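Local atomic coordinates of putative diflavin flavoprotein A 5 (Nostoc sp. PCC 7120, PDB entry 4FEK), a protein that probably carries electrons from NADH to oxygen, reducing it to water, and is represented here by its N-terminal metallo-beta-lactamase-like domain. Residues 161-165 with 166-170; 74-77 with 78-81; 12-15 with 16-20; 191-194 with 195-199; 242-245 with 246-249. All coordinates share one frame; numbering follows the deposited sequence.

Contacts 1 and 3 are the turns of two beta hairpins, one in each sheet of the domain. They touch each other, Ile-169 and Thr-167 packing on Ile-14, Ala-15 and Thr-16, and contact 1 is the more buried of the two. Contacts 2, 4 and 5 are outlying alike. Contact 2, a partly exposed 3-10 turn, leads into a strand of the same sheet as contact 3 and touches it through Thr-74 on Lys-19. Contacts 4 and 5 each lie within one helix end or turn, and touch where Gln-197 and Arg-198 meet Leu-242 and Trp-249. The chemistry of the five follows position: backbone pairing and a carboxylate in contact 1, a bulge in contact 3, an asparagine amide in contact 2, and aromatic rings in contacts 4 and 5.

Contact 1. Residues 161-165 with 166-170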
loop_
_atom_site.group_PDB
_atom_site.type_symbol
_atom_site.label_atom_id
_atom_site.label_comp_id
_atom_site.label_asym_id
_atom_site.label_seq_id
_atom_site.Cartn_x
_atom_site.Cartn_y
_atom_site.Cartn_z
ATOM N N CYS A 161 -4.583 -2.434 -6.491
ATOM C CA CYS A 161 -3.940 -1.151 -6.768
ATOM C C CYS A 161 -5.022 -0.091 -6.944
ATOM O O CYS A 161 -6.111 -0.394 -7.426
ATOM C CB CYS A 161 -3.103 -1.221 -8.057
ATOM S SG CYS A 161 -1.585 -2.189 -7.884
ATOM N N THR A 162 -4.713 1.141 -6.552
ATOM C CA THR A 162 -5.647 2.249 -6.662
ATOM C C THR A 162 -4.951 3.378 -7.381
ATOM O O THR A 162 -3.803 3.670 -7.087
ATOM C CB THR A 162 -6.051 2.780 -5.283
ATOM O OG1 THR A 162 -6.531 1.702 -4.485
ATOM C CG2 THR A 162 -7.160 3.853 -5.434
ATOM N N TYR A 163 -5.644 4.000 -8.331
ATOM C CA TYR A 163 -5.047 5.054 -9.139
ATOM C C TYR A 163 -5.859 6.348 -9.005
ATOM O O TYR A 163 -7.062 6.351 -9.219
ATOM C CB TYR A 163 -4.988 4.600 -10.598
ATOM C CG TYR A 163 -4.457 5.620 -11.585
ATOM C CD1 TYR A 163 -3.101 5.906 -11.660
ATOM C CD2 TYR A 163 -5.313 6.272 -12.466
ATOM C CE1 TYR A 163 -2.609 6.824 -12.588
ATOM C CE2 TYR A 163 -4.832 7.201 -13.399
ATOM C CZ TYR A 163 -3.480 7.467 -13.447
ATOM O OH TYR A 163 -2.994 8.372 -14.363
ATOM N N ASP A 164 -5.193 7.432 -8.634
ATOM C CA ASP A 164 -5.867 8.720 -8.498
ATOM C C ASP A 164 -5.640 9.465 -9.798
ATOM O O ASP A 164 -4.529 9.848 -10.106
ATOM C CB ASP A 164 -5.312 9.494 -7.305
ATOM C CG ASP A 164 -5.989 10.864 -7.110
ATOM O OD1 ASP A 164 -6.636 11.374 -8.047
ATOM O OD2 ASP A 164 -5.853 11.436 -6.002
ATOM N N VAL A 165 -6.700 9.633 -10.569
ATOM C CA VAL A 165 -6.566 10.250 -11.894
ATOM C C VAL A 165 -6.047 11.695 -11.795
ATOM O O VAL A 165 -5.317 12.149 -12.671
ATOM C CB VAL A 165 -7.876 10.181 -12.703
ATOM C CG1 VAL A 165 -8.306 8.730 -12.884
ATOM C CG2 VAL A 165 -8.967 10.964 -12.020
ATOM N N GLN A 166 -6.369 12.392 -10.706
ATOM C CA GLN A 166 -5.950 13.788 -10.554
ATOM C C GLN A 166 -4.428 13.946 -10.429
ATOM O O GLN A 166 -3.828 14.823 -11.033
ATOM C CB GLN A 166 -6.632 14.430 -9.340
ATOM C CG GLN A 166 -6.181 15.854 -9.085
ATOM C CD GLN A 166 -6.564 16.781 -10.220
ATOM O OE1 GLN A 166 -7.676 16.703 -10.748
ATOM N NE2 GLN A 166 -5.640 17.655 -10.614
ATOM N N THR A 167 -3.811 13.088 -9.634
ATOM C CA THR A 167 -2.398 13.221 -9.335
ATOM C C THR A 167 -1.546 12.209 -10.123
ATOM O O THR A 167 -0.314 12.286 -10.117
ATOM C CB THR A 167 -2.163 12.993 -7.835
ATOM O OG1 THR A 167 -2.493 11.632 -7.509
ATOM C CG2 THR A 167 -3.043 13.932 -6.989
ATOM N N GLN A 168 -2.206 11.264 -10.786
ATOM C CA GLN A 168 -1.517 10.177 -11.511
ATOM C C GLN A 168 -0.599 9.351 -10.610
ATOM O O GLN A 168 0.459 8.859 -11.028
ATOM C CB GLN A 168 -0.782 10.692 -12.755
ATOM C CG GLN A 168 -1.706 11.510 -13.638
ATOM C CD GLN A 168 -1.125 11.845 -14.991
ATOM O OE1 GLN A 168 0.040 12.212 -15.111
ATOM N NE2 GLN A 168 -1.949 11.736 -16.020
ATOM N N ILE A 169 -1.021 9.195 -9.365
ATOM C CA ILE A 169 -0.300 8.360 -8.422
ATOM C C ILE A 169 -0.981 6.989 -8.403
ATOM O O ILE A 169 -2.201 6.880 -8.340
ATOM C CB ILE A 169 -0.304 8.956 -6.997
ATOM C CG1 ILE A 169 0.546 10.249 -6.929
ATOM C CG2 ILE A 169 0.241 7.960 -6.000
ATOM C CD1 ILE A 169 0.501 10.922 -5.525
ATOM N N LEU A 170 -0.175 5.939 -8.470
ATOM C CA LEU A 170 -0.686 4.586 -8.328
ATOM C C LEU A 170 -0.259 4.049 -6.967
ATOM O O LEU A 170 0.944 3.998 -6.659
ATOM C CB LEU A 170 -0.129 3.719 -9.461
ATOM C CG LEU A 170 -0.597 2.273 -9.430
ATOM C CD1 LEU A 170 -2.088 2.246 -9.691
ATOM C CD2 LEU A 170 0.166 1.450 -10.495
HETATM O O HOH W 1 -3.462 11.145 -4.855
#
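Asp-164 takes part in every hydrogen bond that joins residues 161-165 to 166-170, the end of the beta hairpin formed by strands 160-164 and 169-173. Among the backbone bonds, Asp-164 N donates to Ile-169 O at 3.1 Å and nearly straight (167°). Asp-164 O receives two bent, weak bonds, from Gln-168 N at 2.8 Å and Thr-167 N at 3.4 Å.

The side chain adds a further bond. With CG anti to the backbone N (chi1 -180°), OD1 reaches forward to Gln-166 N at 2.9 Å and closes an Asx turn; the donor comes to the anti side of OD1, 33° out of the carboxylate plane. OD2 accepts from a water that also bonds Thr-167 OG1, and it has a second partner in His-144 ND1.

Apolar contacts gather on the side of the sheet that carries Tyr-163 and Leu-170, where Leu-170 CD1 lies 3.8 Å from Tyr-163 CB. The phenol runs alongside Gln-168, its OH 3.5 Å from CG, and bonds Gln-223 O.

Because both carboxylate oxygens have partners, a buried Asp-164 could plausibly remain ionised while fixing the shape of the turn.

Contact 2. Residues 74-77 with 78-81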
loop_
_atom_site.group_PDB
_atom_site.type_symbol
_atom_site.label_atom_id
_atom_site.label_comp_id
_atom_site.label_asym_id
_atom_site.label_seq_id
_atom_site.Cartn_x
_atom_site.Cartn_y
_atom_site.Cartn_z
ATOM N N THR A 74 -2.791 15.026 11.542
ATOM C CA THR A 74 -2.881 15.392 10.137
ATOM C C THR A 74 -4.315 15.616 9.655
ATOM O O THR A 74 -4.585 16.485 8.832
ATOM C CB THR A 74 -2.267 14.284 9.249
ATOM O OG1 THR A 74 -0.992 13.904 9.776
ATOM C CG2 THR A 74 -2.120 14.762 7.820
ATOM N N VAL A 75 -5.232 14.794 10.125
ATOM C CA VAL A 75 -6.606 14.876 9.660
ATOM C C VAL A 75 -7.573 14.783 10.835
ATOM O O VAL A 75 -7.252 14.212 11.882
ATOM C CB VAL A 75 -6.936 13.754 8.638
ATOM C CG1 VAL A 75 -5.786 13.542 7.664
ATOM C CG2 VAL A 75 -7.214 12.472 9.335
ATOM N N ASN A 76 -8.766 15.338 10.647
ATOM C CA ASN A 76 -9.825 15.250 11.635
ATOM C C ASN A 76 -10.517 13.927 11.414
ATOM O O ASN A 76 -11.161 13.729 10.380
ATOM C CB ASN A 76 -10.810 16.416 11.434
ATOM C CG ASN A 76 -11.957 16.410 12.429
ATOM O OD1 ASN A 76 -12.175 15.441 13.156
ATOM N ND2 ASN A 76 -12.712 17.507 12.454
ATOM N N LEU A 77 -10.396 13.017 12.375
ATOM C CA LEU A 77 -10.909 11.665 12.181
ATOM C C LEU A 77 -12.428 11.637 12.017
ATOM O O LEU A 77 -12.988 10.678 11.486
ATOM C CB LEU A 77 -10.452 10.722 13.300
ATOM C CG LEU A 77 -8.932 10.530 13.405
ATOM C CD1 LEU A 77 -8.593 9.279 14.180
ATOM C CD2 LEU A 77 -8.288 10.480 12.049
ATOM N N LYS A 78 -13.103 12.693 12.452
ATOM C CA LYS A 78 -14.545 12.741 12.257
ATOM C C LYS A 78 -14.898 13.072 10.806
ATOM O O LYS A 78 -16.036 12.914 10.383
ATOM C CB LYS A 78 -15.203 13.713 13.241
ATOM C CG LYS A 78 -15.266 13.157 14.658
ATOM C CD LYS A 78 -15.832 11.735 14.657
ATOM C CE LYS A 78 -17.316 11.727 14.279
ATOM N NZ LYS A 78 -17.841 10.359 14.023
ATOM N N LYS A 79 -13.899 13.502 10.048
ATOM C CA LYS A 79 -14.065 13.853 8.644
ATOM C C LYS A 79 -13.613 12.726 7.707
ATOM O O LYS A 79 -13.596 12.883 6.484
ATOM C CB LYS A 79 -13.277 15.128 8.330
ATOM C CG LYS A 79 -14.134 16.377 8.242
ATOM C CD LYS A 79 -13.549 17.527 9.053
ATOM C CE LYS A 79 -12.206 17.991 8.508
ATOM N NZ LYS A 79 -11.676 19.136 9.313
ATOM N N LEU A 80 -13.238 11.596 8.287
ATOM C CA LEU A 80 -12.705 10.492 7.515
ATOM C C LEU A 80 -13.859 9.713 6.884
ATOM O O LEU A 80 -14.829 9.370 7.563
ATOM C CB LEU A 80 -11.868 9.605 8.437
ATOM C CG LEU A 80 -11.250 8.333 7.884
ATOM C CD1 LEU A 80 -10.497 8.611 6.577
ATOM C CD2 LEU A 80 -10.325 7.746 8.951
ATOM N N ASP A 81 -13.759 9.435 5.584
ATOM C CA ASP A 81 -14.843 8.762 4.856
ATOM C C ASP A 81 -14.505 7.310 4.498
ATOM O O ASP A 81 -15.333 6.393 4.662
ATOM C CB ASP A 81 -15.160 9.525 3.562
ATOM C CG ASP A 81 -15.625 10.958 3.819
ATOM O OD1 ASP A 81 -16.815 11.134 4.137
ATOM O OD2 ASP A 81 -14.806 11.900 3.709
#
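Asn-76 meets two lysines at different angles: its side chain runs obliquely to that of Lys-78 and at about a right angle to that of Lys-79. The anti placement of CG relative to the backbone N (chi1 -180°) carries the amide forward along the chain, where OD1 accepts from Lys-78 N at 3.0 Å with an angle of 152° at the hydrogen. This is an Asx turn, and the donor stands above the carbonyl plane, 45° out of it.

Lys-79 bends at chi2 and chi3 and folds back across Asn-76. Its CD lies 3.5 Å from Asn-76 ND2, and its CE and NZ are each 3.6 Å from Asn-76 CB, so the tip joins the methylenes in a contact made by packing. The Lys-78 chain also bends, and its NZ is bonded to Gln-105 OE1.

Behind these side chains the backbone makes a short 3-10 turn. Lys-79 N bonds Asn-76 O at 2.8 Å. A weak bond follows from Leu-80 N to Leu-77 O at 3.3 Å. The turn lies in a beta-alpha-beta crossover, leading from helix 61-74 into strand 80-84, which is parallel to strand 53-56. Leu-77 packs back on Leu-71 of the helix, and Leu-80 on Ile-106.

Asn-76 therefore accepts through both its backbone and its amide oxygen, a double hold on the start of the turn: the backbone N-H groups of both lysines supply the bonds, while the side chain of Lys-79 adds packing.

Contact 3. Residues 12-15 with 16-20; sequences LPIA and TNTKV
The beta hairpin of strands 8-15 and 18-25 reverses in a type II turn from Ala-15 to Thr-18, and a classic beta bulge precedes the turn. The evidence is that Ile-14 and Ala-15 both face Thr-18: its O accepts from Ile-14 N at 2.8 Å, almost straight at 170°, and weakly from Ala-15 N at 3.3 Å. Beyond the bulge, Leu-12 and Val-20 form a regular hydrogen-bonded antiparallel pair, with Val-20 N to Leu-12 O at 2.9 Å. The turn itself is closed by Thr-18 N to Ala-15 O, also 2.9 Å, with Asn-17 taking the positive phi (61°) that a type II turn needs.

Ile-14 links the side chains along the hairpin. Its CG1, set between the backbone N and the carbonyl carbon (chi1 64°), runs obliquely to Thr-18 and touches CG2 at 3.6 Å, while its CG2 meets Val-20 CG1 at the same distance. This side of the hairpin faces the second sheet, where Ile-14 packs on Ile-169. Asn-17 ND2 adds a polar tie to His-144 NE2.

Within the turn, Thr-18 OG1 donates to Thr-16 O at 3.0 Å, from above the carbonyl plane.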
loop_
_atom_site.group_PDB
_atom_site.type_symbol
_atom_site.label_atom_id
_atom_site.label_comp_id
_atom_site.label_asym_id
_atom_site.label_seq_id
_atom_site.Cartn_x
_atom_site.Cartn_y
_atom_site.Cartn_z
ATOM N N LEU A 12 4.640 13.964 4.961
ATOM C CA LEU A 12 5.070 14.858 3.888
ATOM C C LEU A 12 3.969 14.950 2.835
ATOM O O LEU A 12 3.349 13.941 2.490
ATOM C CB LEU A 12 6.338 14.294 3.237
ATOM C CG LEU A 12 7.535 15.104 2.709
ATOM C CD1 LEU A 12 7.879 14.706 1.265
ATOM C CD2 LEU A 12 7.396 16.632 2.828
ATOM N N PRO A 13 3.698 16.165 2.329
ATOM C CA PRO A 13 2.859 16.329 1.137
ATOM C C PRO A 13 3.566 15.717 -0.071
ATOM O O PRO A 13 4.769 15.911 -0.229
ATOM C CB PRO A 13 2.798 17.856 0.945
ATOM C CG PRO A 13 3.129 18.435 2.279
ATOM C CD PRO A 13 4.069 17.455 2.942
ATOM N N ILE A 14 2.847 14.979 -0.905
ATOM C CA ILE A 14 3.487 14.376 -2.068
ATOM C C ILE A 14 2.825 14.797 -3.363
ATOM O O ILE A 14 3.405 14.664 -4.439
ATOM C CB ILE A 14 3.536 12.833 -1.972
ATOM C CG1 ILE A 14 2.114 12.254 -1.975
ATOM C CG2 ILE A 14 4.310 12.431 -0.742
ATOM C CD1 ILE A 14 2.052 10.690 -1.953
ATOM N N ALA A 15 1.609 15.310 -3.256
ATOM C CA ALA A 15 0.870 15.720 -4.427
ATOM C C ALA A 15 -0.298 16.580 -3.990
ATOM O O ALA A 15 -0.516 16.757 -2.802
ATOM C CB ALA A 15 0.363 14.499 -5.184
ATOM N N THR A 16 -1.053 17.095 -4.957
ATOM C CA THR A 16 -2.238 17.890 -4.657
ATOM C C THR A 16 -3.176 17.120 -3.745
ATOM O O THR A 16 -3.617 16.033 -4.089
ATOM C CB THR A 16 -2.980 18.312 -5.933
ATOM O OG1 THR A 16 -2.082 19.037 -6.785
ATOM C CG2 THR A 16 -4.180 19.189 -5.589
ATOM N N ASN A 17 -3.429 17.675 -2.557
ATOM C CA ASN A 17 -4.315 17.067 -1.569
ATOM C C ASN A 17 -3.846 15.699 -1.085
ATOM O O ASN A 17 -4.627 14.943 -0.513
ATOM C CB ASN A 17 -5.729 16.929 -2.117
ATOM C CG ASN A 17 -6.387 18.278 -2.387
ATOM O OD1 ASN A 17 -6.280 19.217 -1.581
ATOM N ND2 ASN A 17 -7.073 18.374 -3.510
ATOM N N THR A 18 -2.569 15.410 -1.272
ATOM C CA THR A 18 -2.054 14.087 -0.909
ATOM C C THR A 18 -0.828 14.157 -0.016
ATOM O O THR A 18 0.152 14.865 -0.325
ATOM C CB THR A 18 -1.708 13.275 -2.176
ATOM O OG1 THR A 18 -2.788 13.367 -3.109
ATOM C CG2 THR A 18 -1.435 11.775 -1.842
ATOM N N LYS A 19 -0.870 13.381 1.070
ATOM C CA LYS A 19 0.260 13.230 1.977
ATOM C C LYS A 19 0.587 11.759 2.215
ATOM O O LYS A 19 -0.315 10.910 2.162
ATOM C CB LYS A 19 -0.057 13.831 3.346
ATOM C CG LYS A 19 -0.346 15.333 3.300
ATOM C CD LYS A 19 -0.598 15.876 4.710
ATOM C CE LYS A 19 -0.686 17.411 4.688
ATOM N NZ LYS A 19 -1.336 17.945 5.927
ATOM N N VAL A 20 1.858 11.485 2.504
ATOM C CA VAL A 20 2.289 10.153 2.954
ATOM C C VAL A 20 2.590 10.254 4.438
ATOM O O VAL A 20 3.054 11.308 4.907
ATOM C CB VAL A 20 3.521 9.602 2.154
ATOM C CG1 VAL A 20 4.755 10.515 2.282
ATOM C CG2 VAL A 20 3.889 8.168 2.627
#

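Contact 4. Residues 191-194 with 195-199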
loop_
_atom_site.group_PDB
_atom_site.type_symbol
_atom_site.label_atom_id
_atom_site.label_comp_id
_atom_site.label_asym_id
_atom_site.label_seq_id
_atom_site.Cartn_x
_atom_site.Cartn_y
_atom_site.Cartn_z
ATOM N N GLU A 191 17.902 5.756 -7.836
ATOM C CA GLU A 191 19.196 5.794 -7.172
ATOM C C GLU A 191 19.534 4.439 -6.555
ATOM O O GLU A 191 18.865 3.446 -6.830
ATOM C CB GLU A 191 19.221 6.889 -6.111
ATOM C CG GLU A 191 18.341 6.605 -4.919
ATOM C CD GLU A 191 19.068 6.827 -3.614
ATOM O OE1 GLU A 191 18.961 7.947 -3.063
ATOM O OE2 GLU A 191 19.753 5.884 -3.150
ATOM N N SER A 192 20.564 4.397 -5.712
ATOM C CA SER A 192 21.089 3.117 -5.246
ATOM C C SER A 192 20.509 2.538 -3.946
ATOM O O SER A 192 21.138 2.529 -2.888
ATOM C CB SER A 192 22.614 3.119 -5.226
ATOM O OG SER A 192 23.119 2.972 -6.544
ATOM N N PHE A 193 19.283 2.059 -4.062
ATOM C CA PHE A 193 18.792 0.987 -3.215
ATOM C C PHE A 193 18.208 -0.014 -4.212
ATOM O O PHE A 193 17.234 -0.702 -3.941
ATOM C CB PHE A 193 17.759 1.485 -2.201
ATOM C CG PHE A 193 16.652 2.269 -2.816
ATOM C CD1 PHE A 193 15.443 1.662 -3.104
ATOM C CD2 PHE A 193 16.822 3.608 -3.126
ATOM C CE1 PHE A 193 14.421 2.375 -3.688
ATOM C CE2 PHE A 193 15.822 4.315 -3.712
ATOM C CZ PHE A 193 14.613 3.700 -3.997
ATOM N N LYS A 194 18.827 -0.069 -5.389
ATOM C CA LYS A 194 18.468 -1.068 -6.389
ATOM C C LYS A 194 18.603 -2.455 -5.799
ATOM O O LYS A 194 17.801 -3.327 -6.095
ATOM C CB LYS A 194 19.394 -0.985 -7.606
ATOM C CG LYS A 194 19.424 0.362 -8.317
ATOM C CD LYS A 194 20.357 0.306 -9.526
ATOM C CE LYS A 194 20.377 1.633 -10.276
ATOM N NZ LYS A 194 21.304 1.602 -11.449
ATOM N N GLU A 195 19.651 -2.660 -5.002
ATOM C CA GLU A 195 19.886 -3.942 -4.345
ATOM C C GLU A 195 18.733 -4.301 -3.405
ATOM O O GLU A 195 18.324 -5.463 -3.304
ATOM C CB GLU A 195 21.194 -3.915 -3.552
ATOM C CG GLU A 195 21.511 -5.226 -2.856
ATOM C CD GLU A 195 22.571 -5.083 -1.776
ATOM O OE1 GLU A 195 22.895 -3.937 -1.387
ATOM O OE2 GLU A 195 23.080 -6.125 -1.314
ATOM N N ASP A 196 18.198 -3.292 -2.728
ATOM C CA ASP A 196 17.096 -3.538 -1.814
ATOM C C ASP A 196 15.802 -3.856 -2.577
ATOM O O ASP A 196 15.050 -4.748 -2.186
ATOM C CB ASP A 196 16.939 -2.370 -0.827
ATOM C CG ASP A 196 18.181 -2.186 0.045
ATOM O OD1 ASP A 196 19.043 -1.345 -0.287
ATOM O OD2 ASP A 196 18.327 -2.942 1.029
ATOM N N GLN A 197 15.549 -3.151 -3.674
ATOM C CA GLN A 197 14.358 -3.433 -4.485
ATOM C C GLN A 197 14.435 -4.825 -5.118
ATOM O O GLN A 197 13.434 -5.537 -5.208
ATOM C CB GLN A 197 14.197 -2.387 -5.589
ATOM C CG GLN A 197 13.756 -0.996 -5.093
ATOM C CD GLN A 197 14.007 0.080 -6.141
ATOM O OE1 GLN A 197 14.906 -0.056 -6.975
ATOM N NE2 GLN A 197 13.180 1.119 -6.141
ATOM N N ARG A 198 15.628 -5.217 -5.551
ATOM C CA ARG A 198 15.807 -6.546 -6.130
ATOM C C ARG A 198 15.621 -7.655 -5.095
ATOM O O ARG A 198 14.975 -8.685 -5.361
ATOM C CB ARG A 198 17.193 -6.651 -6.762
ATOM C CG ARG A 198 17.415 -7.900 -7.582
ATOM C CD ARG A 198 18.810 -7.831 -8.240
ATOM N NE ARG A 198 18.911 -8.675 -9.428
ATOM C CZ ARG A 198 19.415 -8.273 -10.595
ATOM N NH1 ARG A 198 19.866 -7.031 -10.744
ATOM N NH2 ARG A 198 19.467 -9.112 -11.619
ATOM N N TYR A 199 16.195 -7.455 -3.911
ATOM C CA TYR A 199 16.060 -8.424 -2.833
ATOM C C TYR A 199 14.590 -8.572 -2.435
ATOM O O TYR A 199 14.105 -9.669 -2.153
ATOM C CB TYR A 199 16.917 -7.992 -1.629
ATOM C CG TYR A 199 16.900 -9.006 -0.512
ATOM C CD1 TYR A 199 17.495 -10.256 -0.684
ATOM C CD2 TYR A 199 16.273 -8.730 0.708
ATOM C CE1 TYR A 199 17.480 -11.199 0.323
ATOM C CE2 TYR A 199 16.250 -9.670 1.730
ATOM C CZ TYR A 199 16.858 -10.909 1.529
ATOM O OH TYR A 199 16.842 -11.867 2.519
#
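Phe-193 packs tightly against Gln-197, one turn further on, at the start of helix 194-205. Phe-193 holds the N-cap position, but its side chain offers no acceptor to the first turn. Its backbone O does the bonding, receiving Gln-197 N at 3.0 Å and 161°, and more weakly Asp-196 N at the same length. Lys-194 O continues the helical pattern by accepting Arg-198 N at 2.9 Å.

CG of Phe-193 stands between the backbone N and the carbonyl carbon (chi1 52°), which turns the ring toward the Gln-197 side chain. The ring and amide planes are 62° apart and the approach is oblique. Gln-197 CD lies 3.4 Å from Phe-193 CE1; NE2 comes to 3.0 Å from the same carbon, a separation short enough to be read with caution. Phe-193 CB also lies 3.6 Å from OD1 of the buried Asp-196, whose OD2 makes a salt bridge to Arg-39; the exposed Glu-195 shares that arginine.

The solvent side is much looser. Glu-191 and Ser-192 are poorly ordered and follow a break in the model, and the exposed Lys-194 extends its chain away from the helix start.

In the fold, Phe-193 rests on Asp-187 and Pro-233 of the surrounding loops, while Gln-197 touches Leu-242 and Arg-198 touches Trp-249, both on helix 239-258.

Contact 5. Residues 242-245 with 246-249; sequences LTQA and YADW
Trp-249 turns its indole back over Ala-245 because CG sits anti to the carbonyl carbon (chi1 -63°), beside the backbone N; Leu-242, with CG anti to the backbone N (chi1 -179°), leans forward to meet Tyr-246. Both pairs belong to the last helix of this construct, the long alpha helix 239-258, where i to i+4 spacing brings them together.

The backbone gives the regular pattern: Tyr-246 N bonds Leu-242 O at 2.8 Å, Ala-247 N bonds Thr-243 O at 3.1 Å, and Asp-248 N bonds Gln-244 O at 2.9 Å. Trp-249 N to Ala-245 O follows at 2.7 Å, close to linear.

On the side facing the rest of the domain, Leu-242 and Tyr-246 lie side by side and point the same way, with Leu-242 CD1 3.9 Å from Tyr-246 CE1. The same methyl is 4.2 Å from Trp-249 CZ3, so the leucine bridges the two aromatic residues. Beyond the helix, Phe-201 of helix 194-205 meets Tyr-246 edge-to-face and also touches Trp-249. Asp-248, on another side of the helix, forms a salt bridge to Lys-251.

Ala-245 CB makes a CH-pi contact over the ring face, 3.7 Å from the centroid of the Trp-249 six-membered ring and 12° off its normal. Ala-245 O lies over a face as well, 3.1 Å from Trp-249 CG.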
loop_
_atom_site.group_PDB
_atom_site.type_symbol
_atom_site.label_atom_id
_atom_site.label_comp_id
_atom_site.label_asym_id
_atom_site.label_seq_id
_atom_site.Cartn_x
_atom_site.Cartn_y
_atom_site.Cartn_z
ATOM N N LEU A 242 12.288 0.588 -12.779
ATOM C CA LEU A 242 11.940 -0.480 -11.851
ATOM C C LEU A 242 10.878 -1.356 -12.495
ATOM O O LEU A 242 10.887 -2.578 -12.345
ATOM C CB LEU A 242 11.443 0.067 -10.499
ATOM C CG LEU A 242 11.090 -1.019 -9.473
ATOM C CD1 LEU A 242 12.306 -1.835 -9.042
ATOM C CD2 LEU A 242 10.355 -0.414 -8.235
ATOM N N THR A 243 9.969 -0.724 -13.226
ATOM C CA THR A 243 8.899 -1.439 -13.882
ATOM C C THR A 243 9.513 -2.388 -14.933
ATOM O O THR A 243 9.097 -3.545 -15.051
ATOM C CB THR A 243 7.927 -0.463 -14.557
ATOM O OG1 THR A 243 7.421 0.464 -13.585
ATOM C CG2 THR A 243 6.769 -1.198 -15.191
ATOM N N GLN A 244 10.509 -1.897 -15.672
ATOM C CA GLN A 244 11.196 -2.744 -16.650
ATOM C C GLN A 244 11.916 -3.895 -15.945
ATOM O O GLN A 244 11.881 -5.040 -16.405
ATOM C CB GLN A 244 12.190 -1.944 -17.477
ATOM C CG GLN A 244 12.904 -2.802 -18.514
ATOM C CD GLN A 244 11.938 -3.540 -19.445
ATOM O OE1 GLN A 244 11.929 -4.779 -19.507
ATOM N NE2 GLN A 244 11.127 -2.780 -20.178
ATOM N N ALA A 245 12.568 -3.584 -14.827
ATOM C CA ALA A 245 13.239 -4.602 -14.020
ATOM C C ALA A 245 12.294 -5.692 -13.517
ATOM O O ALA A 245 12.626 -6.876 -13.601
ATOM C CB ALA A 245 13.998 -3.969 -12.862
ATOM N N TYR A 246 11.131 -5.303 -12.987
ATOM C CA TYR A 246 10.110 -6.276 -12.575
ATOM C C TYR A 246 9.718 -7.217 -13.723
ATOM O O TYR A 246 9.539 -8.429 -13.534
ATOM C CB TYR A 246 8.862 -5.579 -12.008
ATOM C CG TYR A 246 8.851 -5.511 -10.486
ATOM C CD1 TYR A 246 9.915 -4.937 -9.788
ATOM C CD2 TYR A 246 7.776 -5.991 -9.755
ATOM C CE1 TYR A 246 9.915 -4.886 -8.390
ATOM C CE2 TYR A 246 7.765 -5.918 -8.353
ATOM C CZ TYR A 246 8.831 -5.373 -7.687
ATOM O OH TYR A 246 8.813 -5.344 -6.310
ATOM N N ALA A 247 9.562 -6.645 -14.904
ATOM C CA ALA A 247 9.272 -7.425 -16.093
ATOM C C ALA A 247 10.420 -8.392 -16.403
ATOM O O ALA A 247 10.187 -9.587 -16.635
ATOM C CB ALA A 247 9.013 -6.493 -17.275
ATOM N N ASP A 248 11.656 -7.894 -16.390
ATOM C CA ASP A 248 12.801 -8.762 -16.691
ATOM C C ASP A 248 12.995 -9.849 -15.629
ATOM O O ASP A 248 13.181 -11.016 -15.958
ATOM C CB ASP A 248 14.095 -7.964 -16.848
ATOM C CG ASP A 248 14.039 -6.969 -17.996
ATOM O OD1 ASP A 248 13.201 -7.144 -18.909
ATOM O OD2 ASP A 248 14.832 -6.001 -17.964
ATOM N N TRP A 249 12.960 -9.449 -14.361
ATOM C CA TRP A 249 13.078 -10.384 -13.251
ATOM C C TRP A 249 11.969 -11.445 -13.290
ATOM O O TRP A 249 12.219 -12.611 -13.006
ATOM C CB TRP A 249 13.051 -9.644 -11.905
ATOM C CG TRP A 249 14.203 -8.680 -11.688
ATOM C CD1 TRP A 249 15.438 -8.722 -12.270
ATOM C CD2 TRP A 249 14.205 -7.538 -10.826
ATOM N NE1 TRP A 249 16.206 -7.673 -11.822
ATOM C CE2 TRP A 249 15.470 -6.936 -10.928
ATOM C CE3 TRP A 249 13.256 -6.977 -9.956
ATOM C CZ2 TRP A 249 15.813 -5.791 -10.207
ATOM C CZ3 TRP A 249 13.595 -5.833 -9.242
ATOM C CH2 TRP A 249 14.859 -5.257 -9.369
#